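Local atomic coordinates of endo-b-1,4-glucanase (Nasutitermes takasagoensis, PDB entry 1KS8), a protein that probably hydrolyses internal beta-1,4-glucosidic linkages in cellulose and related beta-glucans, as a family 9 endoglucanase with an (alpha/alpha)6 fold. Residues 209-221 / 234-247. Numbering follows the deposited sequence.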
loop_
_atom_site.group_PDB
_atom_site.type_symbol
_atom_site.label_atom_id
_atom_site.label_comp_id
_atom_site.label_asym_id
_atom_site.label_seq_id
_atom_site.Cartn_x
_atom_site.Cartn_y
_atom_site.Cartn_z
ATOM N N ALA A 209 -13.631 2.841 -8.164
ATOM C CA ALA A 209 -13.762 2.235 -9.481
ATOM C C ALA A 209 -15.046 1.413 -9.393
ATOM O O ALA A 209 -16.143 1.930 -9.606
ATOM C CB ALA A 209 -12.568 1.333 -9.770
ATOM N N ASP A 210 -14.903 0.134 -9.066
ATOM C CA ASP A 210 -16.047 -0.755 -8.907
ATOM C C ASP A 210 -15.830 -1.442 -7.565
ATOM O O ASP A 210 -15.046 -2.385 -7.457
ATOM C CB ASP A 210 -16.097 -1.778 -10.043
ATOM C CG ASP A 210 -17.373 -2.598 -10.034
ATOM O OD1 ASP A 210 -17.762 -3.103 -11.110
ATOM O OD2 ASP A 210 -17.983 -2.749 -8.953
ATOM N N TYR A 211 -16.525 -0.951 -6.544
ATOM C CA TYR A 211 -16.388 -1.463 -5.184
ATOM C C TYR A 211 -16.662 -2.945 -4.972
ATOM O O TYR A 211 -16.283 -3.505 -3.945
ATOM C CB TYR A 211 -17.278 -0.652 -4.233
ATOM C CG TYR A 211 -18.769 -0.865 -4.415
ATOM C CD1 TYR A 211 -19.380 -2.059 -4.025
ATOM C CD2 TYR A 211 -19.570 0.130 -4.973
ATOM C CE1 TYR A 211 -20.751 -2.256 -4.186
ATOM C CE2 TYR A 211 -20.940 -0.056 -5.138
ATOM C CZ TYR A 211 -21.522 -1.250 -4.743
ATOM O OH TYR A 211 -22.878 -1.435 -4.901
ATOM N N ARG A 212 -17.311 -3.585 -5.936
ATOM C CA ARG A 212 -17.657 -4.995 -5.800
ATOM C C ARG A 212 -16.504 -5.961 -5.519
ATOM O O ARG A 212 -16.676 -6.920 -4.766
ATOM C CB ARG A 212 -18.453 -5.437 -7.030
ATOM C CG ARG A 212 -19.777 -4.694 -7.139
ATOM C CD ARG A 212 -20.520 -4.988 -8.431
ATOM N NE ARG A 212 -21.772 -4.237 -8.499
ATOM C CZ ARG A 212 -21.851 -2.908 -8.518
ATOM N NH1 ARG A 212 -20.746 -2.174 -8.478
ATOM N NH2 ARG A 212 -23.034 -2.312 -8.568
ATOM N N ASP A 213 -15.331 -5.720 -6.096
ATOM C CA ASP A 213 -14.208 -6.620 -5.843
ATOM C C ASP A 213 -13.754 -6.540 -4.385
ATOM O O ASP A 213 -13.221 -7.508 -3.839
ATOM C CB ASP A 213 -13.039 -6.314 -6.791
ATOM C CG ASP A 213 -12.487 -4.917 -6.616
ATOM O OD1 ASP A 213 -13.287 -3.964 -6.555
ATOM O OD2 ASP A 213 -11.247 -4.768 -6.556
ATOM N N GLU A 214 -13.983 -5.392 -3.753
ATOM C CA GLU A 214 -13.607 -5.196 -2.355
ATOM C C GLU A 214 -14.419 -6.077 -1.412
ATOM O O GLU A 214 -13.911 -6.543 -0.391
ATOM C CB GLU A 214 -13.793 -3.732 -1.950
ATOM C CG GLU A 214 -12.779 -2.780 -2.554
ATOM C CD GLU A 214 -11.361 -3.153 -2.192
ATOM O OE1 GLU A 214 -11.129 -3.535 -1.025
ATOM O OE2 GLU A 214 -10.477 -3.059 -3.070
ATOM N N LEU A 215 -15.688 -6.291 -1.741
ATOM C CA LEU A 215 -16.544 -7.127 -0.908
ATOM C C LEU A 215 -16.040 -8.570 -0.919
ATOM O O LEU A 215 -16.030 -9.244 0.110
ATOM C CB LEU A 215 -17.993 -7.061 -1.405
ATOM C CG LEU A 215 -18.681 -5.704 -1.214
ATOM C CD1 LEU A 215 -20.062 -5.728 -1.855
ATOM C CD2 LEU A 215 -18.785 -5.390 0.272
ATOM N N VAL A 216 -15.611 -9.035 -2.088
ATOM C CA VAL A 216 -15.095 -10.395 -2.222
ATOM C C VAL A 216 -13.748 -10.503 -1.507
ATOM O O VAL A 216 -13.479 -11.476 -0.804
ATOM C CB VAL A 216 -14.902 -10.772 -3.710
ATOM C CG1 VAL A 216 -14.417 -12.205 -3.822
ATOM C CG2 VAL A 216 -16.212 -10.591 -4.473
ATOM N N TRP A 217 -12.910 -9.490 -1.699
ATOM C CA TRP A 217 -11.582 -9.417 -1.091
ATOM C C TRP A 217 -11.707 -9.465 0.433
ATOM O O TRP A 217 -11.032 -10.255 1.098
ATOM C CB TRP A 217 -10.920 -8.113 -1.559
ATOM C CG TRP A 217 -9.547 -7.765 -1.028
ATOM C CD1 TRP A 217 -9.213 -6.632 -0.335
ATOM C CD2 TRP A 217 -8.308 -8.446 -1.292
ATOM N NE1 TRP A 217 -7.853 -6.559 -0.163
ATOM C CE2 TRP A 217 -7.271 -7.657 -0.739
ATOM C CE3 TRP A 217 -7.972 -9.641 -1.944
ATOM C CZ2 TRP A 217 -5.922 -8.023 -0.823
ATOM C CZ3 TRP A 217 -6.626 -10.005 -2.027
ATOM C CH2 TRP A 217 -5.620 -9.197 -1.469
ATOM N N ALA A 218 -12.582 -8.627 0.982
ATOM C CA ALA A 218 -12.799 -8.575 2.425
ATOM C C ALA A 218 -13.343 -9.900 2.961
ATOM O O ALA A 218 -12.891 -10.396 3.996
ATOM C CB ALA A 218 -13.760 -7.439 2.769
ATOM N N ALA A 219 -14.316 -10.470 2.257
ATOM C CA ALA A 219 -14.907 -11.734 2.682
ATOM C C ALA A 219 -13.857 -12.839 2.696
ATOM O O ALA A 219 -13.811 -13.651 3.620
ATOM C CB ALA A 219 -16.060 -12.117 1.758
ATOM N N ALA A 220 -13.011 -12.868 1.672
ATOM C CA ALA A 220 -11.967 -13.880 1.592
ATOM C C ALA A 220 -10.994 -13.753 2.760
ATOM O O ALA A 220 -10.626 -14.749 3.381
ATOM C CB ALA A 220 -11.222 -13.764 0.267
ATOM N N TRP A 221 -10.573 -12.528 3.064
ATOM C CA TRP A 221 -9.651 -12.314 4.172
ATOM C C TRP A 221 -10.283 -12.679 5.510
ATOM O O TRP A 221 -9.620 -13.239 6.383
ATOM C CB TRP A 221 -9.154 -10.865 4.191
ATOM C CG TRP A 221 -7.964 -10.667 3.302
ATOM C CD1 TRP A 221 -7.930 -10.036 2.091
ATOM C CD2 TRP A 221 -6.641 -11.161 3.535
ATOM N NE1 TRP A 221 -6.664 -10.108 1.552
ATOM C CE2 TRP A 221 -5.854 -10.794 2.420
ATOM C CE3 TRP A 221 -6.044 -11.882 4.579
ATOM C CZ2 TRP A 221 -4.498 -11.125 2.319
ATOM C CZ3 TRP A 221 -4.696 -12.210 4.479
ATOM C CH2 TRP A 221 -3.939 -11.831 3.356
ATOM N N THR A 234 -19.854 -16.436 1.127
ATOM C CA THR A 234 -20.166 -15.093 0.664
ATOM C C THR A 234 -19.150 -14.663 -0.394
ATOM O O THR A 234 -19.519 -14.158 -1.451
ATOM C CB THR A 234 -20.149 -14.084 1.833
ATOM O OG1 THR A 234 -21.212 -14.393 2.745
ATOM C CG2 THR A 234 -20.327 -12.667 1.320
ATOM N N ALA A 235 -17.868 -14.881 -0.115
ATOM C CA ALA A 235 -16.820 -14.509 -1.060
ATOM C C ALA A 235 -17.038 -15.149 -2.428
ATOM O O ALA A 235 -17.014 -14.466 -3.453
ATOM C CB ALA A 235 -15.457 -14.911 -0.511
ATOM N N GLU A 236 -17.262 -16.459 -2.442
ATOM C CA GLU A 236 -17.464 -17.175 -3.696
ATOM C C GLU A 236 -18.786 -16.843 -4.376
ATOM O O GLU A 236 -18.857 -16.792 -5.602
ATOM C CB GLU A 236 -17.343 -18.683 -3.468
ATOM C CG GLU A 236 -15.952 -19.104 -3.016
ATOM C CD GLU A 236 -15.703 -20.589 -3.171
ATOM O OE1 GLU A 236 -16.286 -21.380 -2.402
ATOM O OE2 GLU A 236 -14.925 -20.961 -4.073
ATOM N N SER A 237 -19.830 -16.613 -3.586
ATOM C CA SER A 237 -21.129 -16.266 -4.149
ATOM C C SER A 237 -21.041 -14.916 -4.855
ATOM O O SER A 237 -21.519 -14.761 -5.976
ATOM C CB SER A 237 -22.192 -16.209 -3.048
ATOM O OG SER A 237 -22.440 -17.497 -2.509
ATOM N N LEU A 238 -20.421 -13.939 -4.196
ATOM C CA LEU A 238 -20.280 -12.612 -4.780
ATOM C C LEU A 238 -19.322 -12.645 -5.968
ATOM O O LEU A 238 -19.516 -11.929 -6.948
ATOM C CB LEU A 238 -19.786 -11.612 -3.725
ATOM C CG LEU A 238 -20.807 -11.107 -2.694
ATOM C CD1 LEU A 238 -21.941 -10.400 -3.413
ATOM C CD2 LEU A 238 -21.358 -12.250 -1.870
ATOM N N TYR A 239 -18.293 -13.483 -5.882
ATOM C CA TYR A 239 -17.325 -13.604 -6.967
ATOM C C TYR A 239 -18.056 -14.019 -8.244
ATOM O O TYR A 239 -17.807 -13.473 -9.319
ATOM C CB TYR A 239 -16.251 -14.640 -6.610
ATOM C CG TYR A 239 -15.168 -14.815 -7.659
ATOM C CD1 TYR A 239 -15.402 -15.556 -8.820
ATOM C CD2 TYR A 239 -13.914 -14.228 -7.497
ATOM C CE1 TYR A 239 -14.412 -15.707 -9.791
ATOM C CE2 TYR A 239 -12.919 -14.372 -8.463
ATOM C CZ TYR A 239 -13.174 -15.111 -9.606
ATOM O OH TYR A 239 -12.194 -15.252 -10.565
ATOM N N ASP A 240 -18.962 -14.985 -8.114
ATOM C CA ASP A 240 -19.731 -15.467 -9.256
ATOM C C ASP A 240 -20.782 -14.448 -9.681
ATOM O O ASP A 240 -20.949 -14.179 -10.869
ATOM C CB ASP A 240 -20.421 -16.795 -8.926
ATOM C CG ASP A 240 -19.437 -17.916 -8.659
ATOM O OD1 ASP A 240 -18.322 -17.878 -9.220
ATOM O OD2 ASP A 240 -19.787 -18.846 -7.902
ATOM N N GLU A 241 -21.488 -13.881 -8.705
ATOM C CA GLU A 241 -22.528 -12.894 -8.983
ATOM C C GLU A 241 -21.972 -11.714 -9.773
ATOM O O GLU A 241 -22.558 -11.280 -10.767
ATOM C CB GLU A 241 -23.130 -12.372 -7.674
ATOM C CG GLU A 241 -24.344 -11.471 -7.867
ATOM C CD GLU A 241 -24.744 -10.730 -6.602
ATOM O OE1 GLU A 241 -24.722 -11.343 -5.514
ATOM O OE2 GLU A 241 -25.093 -9.535 -6.700
ATOM N N PHE A 242 -20.834 -11.202 -9.320
ATOM C CA PHE A 242 -20.185 -10.060 -9.952
ATOM C C PHE A 242 -19.367 -10.449 -11.183
ATOM O O PHE A 242 -18.906 -9.584 -11.928
ATOM C CB PHE A 242 -19.286 -9.358 -8.928
ATOM C CG PHE A 242 -20.018 -8.855 -7.709
ATOM C CD1 PHE A 242 -19.336 -8.648 -6.514
ATOM C CD2 PHE A 242 -21.379 -8.566 -7.759
ATOM C CE1 PHE A 242 -19.996 -8.159 -5.386
ATOM C CE2 PHE A 242 -22.049 -8.076 -6.637
ATOM C CZ PHE A 242 -21.356 -7.872 -5.450
ATOM N N GLY A 243 -19.183 -11.750 -11.391
ATOM C CA GLY A 243 -18.422 -12.225 -12.534
ATOM C C GLY A 243 -16.979 -11.748 -12.564
ATOM O O GLY A 243 -16.471 -11.353 -13.614
ATOM N N LEU A 244 -16.312 -11.792 -11.415
ATOM C CA LEU A 244 -14.924 -11.350 -11.322
ATOM C C LEU A 244 -13.961 -12.075 -12.256
ATOM O O LEU A 244 -12.908 -11.539 -12.599
ATOM C CB LEU A 244 -14.422 -11.481 -9.882
ATOM C CG LEU A 244 -14.584 -10.256 -8.977
ATOM C CD1 LEU A 244 -16.044 -9.858 -8.893
ATOM C CD2 LEU A 244 -14.032 -10.573 -7.597
ATOM N N GLN A 245 -14.308 -13.290 -12.669
ATOM C CA GLN A 245 -13.435 -14.042 -13.562
ATOM C C GLN A 245 -13.231 -13.303 -14.884
ATOM O O GLN A 245 -12.245 -13.535 -15.585
ATOM C CB GLN A 245 -14.017 -15.430 -13.845
ATOM C CG GLN A 245 -15.383 -15.410 -14.512
ATOM C CD GLN A 245 -16.522 -15.518 -13.518
ATOM O OE1 GLN A 245 -16.568 -14.797 -12.521
ATOM N NE2 GLN A 245 -17.455 -16.424 -13.790
ATOM N N ASN A 246 -14.161 -12.410 -15.213
ATOM C CA ASN A 246 -14.098 -11.646 -16.458
ATOM C C ASN A 246 -13.500 -10.248 -16.306
ATOM O O ASN A 246 -13.294 -9.547 -17.296
ATOM C CB ASN A 246 -15.500 -11.528 -17.063
ATOM C CG ASN A 246 -16.058 -12.865 -17.512
ATOM O OD1 ASN A 246 -17.236 -12.974 -17.850
ATOM N ND2 ASN A 246 -15.212 -13.888 -17.526
ATOM N N TRP A 247 -13.230 -9.840 -15.070
ATOM C CA TRP A 247 -12.659 -8.521 -14.815
ATOM C C TRP A 247 -11.202 -8.458 -15.252
ATOM O O TRP A 247 -10.516 -9.478 -15.304
ATOM C CB TRP A 247 -12.743 -8.189 -13.324
ATOM C CG TRP A 247 -14.117 -7.855 -12.826
ATOM C CD1 TRP A 247 -15.296 -8.420 -13.219
ATOM C CD2 TRP A 247 -14.444 -6.929 -11.783
ATOM N NE1 TRP A 247 -16.337 -7.905 -12.483
ATOM C CE2 TRP A 247 -15.842 -6.988 -11.594
ATOM C CE3 TRP A 247 -13.690 -6.056 -10.987
ATOM C CZ2 TRP A 247 -16.503 -6.208 -10.640
ATOM C CZ3 TRP A 247 -14.348 -5.280 -10.038
ATOM C CH2 TRP A 247 -15.742 -5.363 -9.874
#
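V216 packs against A235 and L244 where two consecutive helices of the (alpha/alpha)6 barrel form an antiparallel hairpin. The axes of 212-221 and 234-241 come within 8.3 Å at an angle of 158°. Small residues allow the close approach: CB of A219 lies 3.6 Å from CB of A235. The two V216 methyls divide the work. CG1, anti to the backbone N (chi1 -178°), lies against A235 O and the CB of Y239. CG2 meets the CB of L238 and, 3.8 Å away, CD2 of L244; the ends of the V216 and L244 side chains meet head-on.

Nearer the start of 212-221, the aliphatic chain of R212 crosses the F242 ring. Its CB makes a CH-pi contact over one face, 3.7 Å from the ring centroid. L215 CD1 touches the same ring at its edge. The R212 chain, extended from CG to NE, then lifts the guanidinium well above the ring face, and NH1 turns to D210. There NH1 forms a salt bridge with D210 OD2 (2.9 Å). D210 OD2 also accepts a capping bond from the backbone N of R212. The two donors grip OD2 from opposite faces of the carboxylate and limit its turning.

A Schellman motif with G243 at C-prime ends helix 234-241 and turns the chain toward W247. The indole is set obliquely against D210 and D213. Both aspartates, with E214 and D254, bind calcium in another structure of this protein, so W247 borders that site. Its CH2 lies 3.2 Å from D210 CG, while its NE1 donates to F242 O (3.1 Å) from above the carbonyl plane.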